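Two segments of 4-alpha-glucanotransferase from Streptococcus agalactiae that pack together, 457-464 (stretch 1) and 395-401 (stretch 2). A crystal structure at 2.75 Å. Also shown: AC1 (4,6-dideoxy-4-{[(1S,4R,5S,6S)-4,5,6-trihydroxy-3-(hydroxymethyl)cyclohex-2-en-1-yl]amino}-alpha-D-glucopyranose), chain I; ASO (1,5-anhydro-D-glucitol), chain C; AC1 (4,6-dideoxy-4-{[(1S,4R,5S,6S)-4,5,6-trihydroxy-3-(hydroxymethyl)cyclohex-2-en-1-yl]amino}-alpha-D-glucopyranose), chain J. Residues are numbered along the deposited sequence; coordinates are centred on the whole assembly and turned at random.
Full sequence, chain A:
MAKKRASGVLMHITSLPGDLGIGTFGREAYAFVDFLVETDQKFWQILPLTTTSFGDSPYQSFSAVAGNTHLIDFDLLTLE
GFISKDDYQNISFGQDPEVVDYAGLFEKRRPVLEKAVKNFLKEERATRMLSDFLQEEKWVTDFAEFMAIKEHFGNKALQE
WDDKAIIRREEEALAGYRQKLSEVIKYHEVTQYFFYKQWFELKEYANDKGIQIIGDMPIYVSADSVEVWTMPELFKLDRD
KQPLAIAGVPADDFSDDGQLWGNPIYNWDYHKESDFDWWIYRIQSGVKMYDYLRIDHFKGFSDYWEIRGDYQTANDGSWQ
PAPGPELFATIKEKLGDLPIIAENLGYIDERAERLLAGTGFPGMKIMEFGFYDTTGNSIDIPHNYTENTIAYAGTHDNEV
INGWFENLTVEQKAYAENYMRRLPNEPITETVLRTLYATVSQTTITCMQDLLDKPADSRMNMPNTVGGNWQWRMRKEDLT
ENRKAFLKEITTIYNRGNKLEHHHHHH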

ATOM      1  N   ASP A 457      19.811   2.583  -6.077  1.00 60.50           N
ATOM      2  CA  ASP A 457      18.846   3.458  -6.744  1.00 60.74           C
ATOM      3  C   ASP A 457      17.417   2.935  -6.652  1.00 59.76           C
ATOM      4  O   ASP A 457      16.470   3.728  -6.749  1.00 59.64           O
ATOM      5  CB  ASP A 457      19.218   3.655  -8.238  1.00 68.04           C
ATOM      6  CG  ASP A 457      19.236   2.319  -9.065  1.00 78.23           C
ATOM      7  OD1 ASP A 457      18.298   1.481  -8.969  1.00 73.87           O
ATOM      8  OD2 ASP A 457      20.194   2.125  -9.854  1.00 74.71           O
ATOM      9  N   SER A 458      17.247   1.623  -6.460  1.00 59.24           N
ATOM     10  CA  SER A 458      15.983   0.931  -6.699  1.00 57.61           C
ATOM     11  C   SER A 458      15.057   0.938  -5.497  1.00 49.81           C
ATOM     12  O   SER A 458      13.961   0.372  -5.582  1.00 44.94           O
ATOM     13  CB  SER A 458      16.246  -0.520  -7.114  1.00 61.39           C
ATOM     14  OG  SER A 458      17.222  -1.104  -6.263  1.00 65.33           O
ATOM     15  N   ARG A 459      15.477   1.560  -4.396  1.00 48.89           N
ATOM     16  CA  ARG A 459      14.658   1.632  -3.193  1.00 50.43           C
ATOM     17  C   ARG A 459      13.291   2.226  -3.522  1.00 44.72           C
ATOM     18  O   ARG A 459      13.193   3.190  -4.277  1.00 45.83           O
ATOM     19  CB  ARG A 459      15.390   2.475  -2.138  1.00 52.23           C
ATOM     20  CG  ARG A 459      14.849   2.404  -0.725  1.00 40.02           C
ATOM     21  CD  ARG A 459      15.521   3.431   0.183  1.00 40.68           C
ATOM     22  NE  ARG A 459      14.917   3.361   1.510  1.00 48.35           N
ATOM     23  CZ  ARG A 459      15.553   3.561   2.661  1.00 46.39           C
ATOM     24  NH1 ARG A 459      16.841   3.879   2.678  1.00 48.16           N
ATOM     25  NH2 ARG A 459      14.888   3.448   3.799  1.00 39.35           N
ATOM     26  N   MET A 460      12.226   1.628  -2.972  1.00 47.26           N
ATOM     27  CA  MET A 460      10.873   2.079  -3.301  1.00 40.90           C
ATOM     28  C   MET A 460      10.487   3.330  -2.519  1.00 52.82           C
ATOM     29  O   MET A 460      10.035   4.316  -3.111  1.00 55.08           O
ATOM     30  CB  MET A 460       9.866   0.967  -3.042  1.00 42.01           C
ATOM     31  CG  MET A 460       8.497   1.292  -3.548  1.00 42.31           C
ATOM     32  SD  MET A 460       8.398   1.252  -5.349  1.00 50.66           S
ATOM     33  CE  MET A 460       6.628   1.008  -5.519  1.00 41.68           C
ATOM     34  N   ASN A 461      10.640   3.304  -1.186  1.00 51.67           N
ATOM     35  CA  ASN A 461      10.456   4.483  -0.351  1.00 46.67           C
ATOM     36  C   ASN A 461      11.719   4.731   0.442  1.00 46.40           C
ATOM     37  O   ASN A 461      12.503   3.813   0.668  1.00 52.77           O
ATOM     38  CB  ASN A 461       9.291   4.354   0.641  1.00 54.57           C
ATOM     39  CG  ASN A 461       8.827   5.720   1.180  1.00 57.81           C
ATOM     40  OD1 ASN A 461       8.685   6.674   0.413  1.00 60.29           O
ATOM     41  ND2 ASN A 461       8.595   5.813   2.494  1.00 52.84           N
ATOM     42  N   MET A 462      11.908   5.985   0.846  1.00 46.59           N
ATOM     43  CA  MET A 462      12.927   6.382   1.820  1.00 49.95           C
ATOM     44  C   MET A 462      12.217   7.319   2.780  1.00 55.25           C
ATOM     45  O   MET A 462      11.993   8.497   2.447  1.00 58.99           O
ATOM     46  CB  MET A 462      14.137   7.066   1.189  1.00 50.37           C
ATOM     47  CG  MET A 462      15.045   7.796   2.205  1.00 52.71           C
ATOM     48  SD  MET A 462      16.623   8.449   1.559  1.00 65.75           S
ATOM     49  CE  MET A 462      17.425   6.945   0.983  1.00 60.91           C
ATOM     50  N   PRO A 463      11.847   6.842   3.967  1.00 58.48           N
ATOM     51  CA  PRO A 463      10.873   7.573   4.788  1.00 53.72           C
ATOM     52  C   PRO A 463      11.333   8.977   5.129  1.00 51.72           C
ATOM     53  O   PRO A 463      12.526   9.235   5.323  1.00 47.16           O
ATOM     54  CB  PRO A 463      10.746   6.702   6.041  1.00 51.15           C
ATOM     55  CG  PRO A 463      11.154   5.338   5.579  1.00 52.38           C
ATOM     56  CD  PRO A 463      12.243   5.564   4.581  1.00 51.68           C
ATOM     57  N   ASN A 464      10.355   9.887   5.181  1.00 55.50           N
ATOM     58  CA  ASN A 464      10.545  11.272   5.604  1.00 56.36           C
ATOM     59  C   ASN A 464      11.254  12.118   4.542  1.00 55.65           C
ATOM     60  O   ASN A 464      12.000  13.046   4.869  1.00 54.12           O
ATOM     61  CB  ASN A 464      11.290  11.336   6.945  1.00 54.57           C
ATOM     62  CG  ASN A 464      10.930  12.543   7.750  1.00 57.29           C
ATOM     63  OD1 ASN A 464       9.748  12.819   8.001  1.00 56.97           O
ATOM     64  ND2 ASN A 464      11.948  13.296   8.149  1.00 53.02           N
TER
HETATM   65  C1  AC1 I   2       4.875   7.153   4.547  1.00 64.42           C
HETATM   66  O2  AC1 I   2       7.265   7.498   5.024  1.00 60.41           O
HETATM   67  C2  AC1 I   2       6.131   8.012   4.300  1.00 56.32           C
HETATM   68  C4A AC1 I   2       4.506  15.185   4.036  1.00 66.97           C
HETATM   69  C3  AC1 I   2       5.913   9.449   4.673  1.00 54.22           C
HETATM   70  O3  AC1 I   2       7.127  10.109   4.351  1.00 63.20           O
HETATM   71  C4  AC1 I   2       4.713  10.008   3.872  1.00 61.04           C
HETATM   72  N4A AC1 I   2       4.422  11.468   4.013  1.00 60.56           N
HETATM   73  C5  AC1 I   2       3.526   9.183   4.338  1.00 58.20           C
HETATM   74  O5  AC1 I   2       3.715   7.807   3.941  1.00 60.24           O
HETATM   75  C6  AC1 I   2       2.250   9.728   3.704  1.00 65.18           C
HETATM   76  C1B AC1 I   2       5.056  12.419   3.059  1.00 58.83           C
HETATM   77  C2B AC1 I   2       6.040  13.263   3.850  1.00 68.06           C
HETATM   78  O2B AC1 I   2       6.963  12.423   4.549  1.00 57.89           O
HETATM   79  C3B AC1 I   2       5.228  14.100   4.852  1.00 67.01           C
HETATM   80  O3B AC1 I   2       6.090  14.697   5.845  1.00 60.15           O
HETATM   81  O4  AC1 I   2       3.612  15.998   4.852  1.00 56.32           O
HETATM   82  C5B AC1 I   2       3.834  14.614   2.936  1.00 65.94           C
HETATM   83  C7B AC1 I   2       4.123  13.303   2.460  1.00 56.38           C
HETATM   84  C6B AC1 I   2       2.797  15.530   2.242  1.00 68.68           C
HETATM   85  O6B AC1 I   2       2.421  16.613   3.121  1.00 64.74           O
HETATM   86  C1  ASO C   1       2.991   3.098   7.210  1.00 63.03           C
HETATM   87  C2  ASO C   1       4.031   3.049   6.070  1.00 64.61           C
HETATM   88  C3  ASO C   1       4.891   4.324   6.091  1.00 67.52           C
HETATM   89  C4  ASO C   1       3.953   5.535   5.938  1.00 57.48           C
HETATM   90  C5  ASO C   1       2.925   5.523   7.036  1.00 58.46           C
HETATM   91  C6  ASO C   1       1.865   6.577   6.721  1.00 63.24           C
HETATM   92  O2  ASO C   1       4.853   1.881   6.173  1.00 64.55           O
HETATM   93  O3  ASO C   1       5.877   4.282   5.002  1.00 68.77           O
HETATM   94  O4  ASO C   1       4.682   6.786   5.955  1.00 55.82           O
HETATM   95  O5  ASO C   1       2.199   4.290   7.033  1.00 66.26           O
HETATM   96  O6  ASO C   1       0.574   6.107   7.146  1.00 66.98           O
HETATM   97  C1  AC1 J   2      13.481   2.045  13.177  1.00 81.65           C
HETATM   98  O2  AC1 J   2      13.390   4.253  14.179  1.00 78.38           O
HETATM   99  C2  AC1 J   2      12.974   3.481  13.039  1.00 78.11           C
HETATM  100  C4A AC1 J   2       6.367   2.386  10.179  1.00 67.27           C
HETATM  101  C3  AC1 J   2      11.474   3.465  13.034  1.00 68.79           C
HETATM  102  O3  AC1 J   2      11.052   4.817  12.908  1.00 73.77           O
HETATM  103  C4  AC1 J   2      10.964   2.634  11.856  1.00 73.11           C
HETATM  104  N4A AC1 J   2       9.506   2.490  11.885  1.00 70.29           N
HETATM  105  C5  AC1 J   2      11.530   1.230  11.903  1.00 72.54           C
HETATM  106  O5  AC1 J   2      12.988   1.246  12.027  1.00 74.56           O
HETATM  107  C6  AC1 J   2      11.057   0.488  10.635  1.00 60.50           C
HETATM  108  C1B AC1 J   2       8.747   3.604  11.300  1.00 68.08           C
HETATM  109  C2B AC1 J   2       7.413   3.588  11.977  1.00 65.36           C
HETATM  110  O2B AC1 J   2       7.662   3.576  13.383  1.00 75.18           O
HETATM  111  C3B AC1 J   2       6.709   2.306  11.616  1.00 61.28           C
HETATM  112  O3B AC1 J   2       5.476   2.204  12.314  1.00 61.21           O
HETATM  113  O4  AC1 J   2       5.774   1.133   9.775  1.00 65.60           O
HETATM  114  C5B AC1 J   2       7.492   2.723   9.408  1.00 68.53           C
HETATM  115  C7B AC1 J   2       8.611   3.367   9.938  1.00 70.44           C
HETATM  116  C6B AC1 J   2       7.440   2.437   7.922  1.00 65.92           C
HETATM  117  O6B AC1 J   2       6.602   1.291   7.758  1.00 68.61           O
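Stretch 2, residues 395-401: THDNEVI

Stretch 2 lies on stretch 1 as one irregular chain against another. It opens with a type I beta turn from Thr-395 to Asn-398, closed by the backbone hydrogen bond from Asn-398 N to Thr-395 O (2.9 Å) and reinforced by a weak bond from Thr-395 N to Asn-398 OD1 (3.3 Å). Beyond the turn the backbone is extended through Asn-398 and Glu-399 to Val-400, which occupies the N-cap position just before a helix that includes Ile-401. Stretch 1 leaves a 3-10 segment at Ser-458 and continues as loop. End to end the two run in roughly opposed directions, but without a regular antiparallel register. Ser-458 meets Val-400 and Arg-459 lies 5.6 Å from Glu-399 (CA to CA); at the turn the order breaks, for Met-460 is nearest His-396, at 5.3 Å (CA to CA), and Asn-461 comes within 4.7 Å of Asp-397 (CA to CA). Together the two stretches bury 424 Å².

Hydrogen bonds to the turn's carbonyls fix the register. The backbone amide Asn-461 N donates to His-396 O at 2.8 Å, a bond independent of either side chain. Arg-459 supplies the second link: its chi1, chi2 and chi3 are all t, and this extended chain carries NH2 to Asp-397 O. The bond from Arg-459 NH2 to Asp-397 O, at 2.4 Å, is very short, a value to be read with caution at 2.75 Å resolution. The carbonyl sits at the edge of the guanidinium, near its plane, where the N-H groups point, while Glu-399 N and Asn-398 C lie over one face. Arginine suits the position because one long side chain can serve two acceptors; within its own stretch, Arg-459 NE also donates to Asn-461 O at 2.6 Å, tying the arm back to the loop.

Van der Waals contacts accompany these bonds. Val-400 points its CB toward stretch 1 and places CG1 3.2 Å from Ser-458 OG and 3.7 Å from Arg-459 N; a compact branched side chain fits closely against this small serine and the adjoining backbone. The aliphatic part of Arg-459 contributes too, with CG 3.4 Å from Asn-398 O. Met-460 directs its CB toward the turn, 4.1 Å from His-396 CB, but the end of its side chain leads away. Pro-463, whose ring gives a compact nonpolar surface, sets CD 3.4 Å from Asp-397 O and CG 3.9 Å from Asp-397 CB.

The last group of contacts joins the two stretches to the bound sugars, as befits a glucanotransferase. Asp-397 OD2 accepts a hydrogen bond from ASO O3 at 2.6 Å and a weak one from Asn-461 ND2 at 3.5 Å. Carboxylate and amide are well matched here: the first offers only acceptors, whereas the amide nitrogen is a donor, and Asn-461 ND2 also reaches O2 of AC1 in chain I through a weak bond of 3.3 Å. Farther along, Asn-464 N makes another weak bond, to O3 of the same AC1, at 3.3 Å.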

ATOM      1  N   THR A 395      11.622  -4.318   3.646  1.00 56.19           N
ATOM      2  CA  THR A 395      10.360  -3.940   3.056  1.00 54.56           C
ATOM      3  C   THR A 395      10.557  -2.682   2.213  1.00 54.79           C
ATOM      4  O   THR A 395      11.671  -2.171   2.060  1.00 53.48           O
ATOM      5  CB  THR A 395       9.282  -3.773   4.127  1.00 57.33           C
ATOM      6  OG1 THR A 395       7.993  -3.775   3.488  1.00 58.32           O
ATOM      7  CG2 THR A 395       9.490  -2.482   4.936  1.00 58.53           C
ATOM      8  N   HIS A 396       9.454  -2.212   1.633  1.00 49.44           N
ATOM      9  CA  HIS A 396       9.501  -1.119   0.682  1.00 45.23           C
ATOM     10  C   HIS A 396      10.032   0.167   1.287  1.00 51.38           C
ATOM     11  O   HIS A 396      10.353   1.094   0.534  1.00 51.46           O
ATOM     12  CB  HIS A 396       8.111  -0.891   0.108  1.00 46.32           C
ATOM     13  CG  HIS A 396       7.089  -0.499   1.130  1.00 46.59           C
ATOM     14  ND1 HIS A 396       6.311  -1.420   1.795  1.00 50.43           N
ATOM     15  CD2 HIS A 396       6.710   0.715   1.591  1.00 49.72           C
ATOM     16  CE1 HIS A 396       5.499  -0.791   2.626  1.00 48.45           C
ATOM     17  NE2 HIS A 396       5.719   0.505   2.519  1.00 53.49           N
ATOM     18  N   ASP A 397      10.137   0.253   2.617  1.00 55.63           N
ATOM     19  CA  ASP A 397      10.690   1.429   3.278  1.00 51.79           C
ATOM     20  C   ASP A 397      12.157   1.273   3.651  1.00 49.30           C
ATOM     21  O   ASP A 397      12.789   2.256   4.047  1.00 47.70           O
ATOM     22  CB  ASP A 397       9.871   1.760   4.524  1.00 50.57           C
ATOM     23  CG  ASP A 397       8.380   1.713   4.257  1.00 59.29           C
ATOM     24  OD1 ASP A 397       7.821   0.597   4.353  1.00 65.26           O
ATOM     25  OD2 ASP A 397       7.771   2.776   3.961  1.00 55.46           O
ATOM     26  N   ASN A 398      12.713   0.081   3.509  1.00 51.70           N
ATOM     27  CA  ASN A 398      14.110  -0.191   3.785  1.00 50.86           C
ATOM     28  C   ASN A 398      14.904  -0.133   2.497  1.00 45.01           C
ATOM     29  O   ASN A 398      14.356  -0.165   1.400  1.00 45.57           O
ATOM     30  CB  ASN A 398      14.272  -1.574   4.422  1.00 59.76           C
ATOM     31  CG  ASN A 398      13.685  -1.649   5.807  1.00 56.06           C
ATOM     32  OD1 ASN A 398      12.622  -2.243   6.023  1.00 56.72           O
ATOM     33  ND2 ASN A 398      14.380  -1.053   6.760  1.00 49.24           N
ATOM     34  N   GLU A 399      16.217  -0.095   2.647  1.00 44.85           N
ATOM     35  CA  GLU A 399      17.081  -0.151   1.486  1.00 52.54           C
ATOM     36  C   GLU A 399      16.917  -1.487   0.766  1.00 55.04           C
ATOM     37  O   GLU A 399      16.451  -2.468   1.336  1.00 59.38           O
ATOM     38  CB  GLU A 399      18.526   0.045   1.921  1.00 51.47           C
ATOM     39  CG  GLU A 399      18.680   1.187   2.892  1.00 48.80           C
ATOM     40  CD  GLU A 399      19.956   1.108   3.691  1.00 56.67           C
ATOM     41  OE1 GLU A 399      19.931   0.492   4.793  1.00 60.11           O
ATOM     42  OE2 GLU A 399      20.980   1.654   3.207  1.00 50.55           O
ATOM     43  N   VAL A 400      17.272  -1.518  -0.516  1.00 48.47           N
ATOM     44  CA  VAL A 400      17.455  -2.810  -1.153  1.00 51.92           C
ATOM     45  C   VAL A 400      18.693  -3.450  -0.546  1.00 58.33           C
ATOM     46  O   VAL A 400      19.607  -2.751  -0.087  1.00 58.28           O
ATOM     47  CB  VAL A 400      17.584  -2.680  -2.680  1.00 54.12           C
ATOM     48  CG1 VAL A 400      16.418  -1.882  -3.247  1.00 53.41           C
ATOM     49  CG2 VAL A 400      18.925  -2.061  -3.036  1.00 53.23           C
ATOM     50  N   ILE A 401      18.722  -4.792  -0.529  1.00 58.42           N
ATOM     51  CA  ILE A 401      19.807  -5.529   0.133  1.00 58.18           C
ATOM     52  C   ILE A 401      21.164  -5.059  -0.369  1.00 61.62           C
ATOM     53  O   ILE A 401      22.108  -4.868   0.416  1.00 61.54           O
ATOM     54  CB  ILE A 401      19.645  -7.051  -0.072  1.00 54.87           C
ATOM     55  CG1 ILE A 401      18.419  -7.579   0.665  1.00 50.14           C
ATOM     56  CG2 ILE A 401      20.905  -7.800   0.376  1.00 50.95           C
ATOM     57  CD1 ILE A 401      18.007  -8.932   0.188  1.00 47.47           C
TER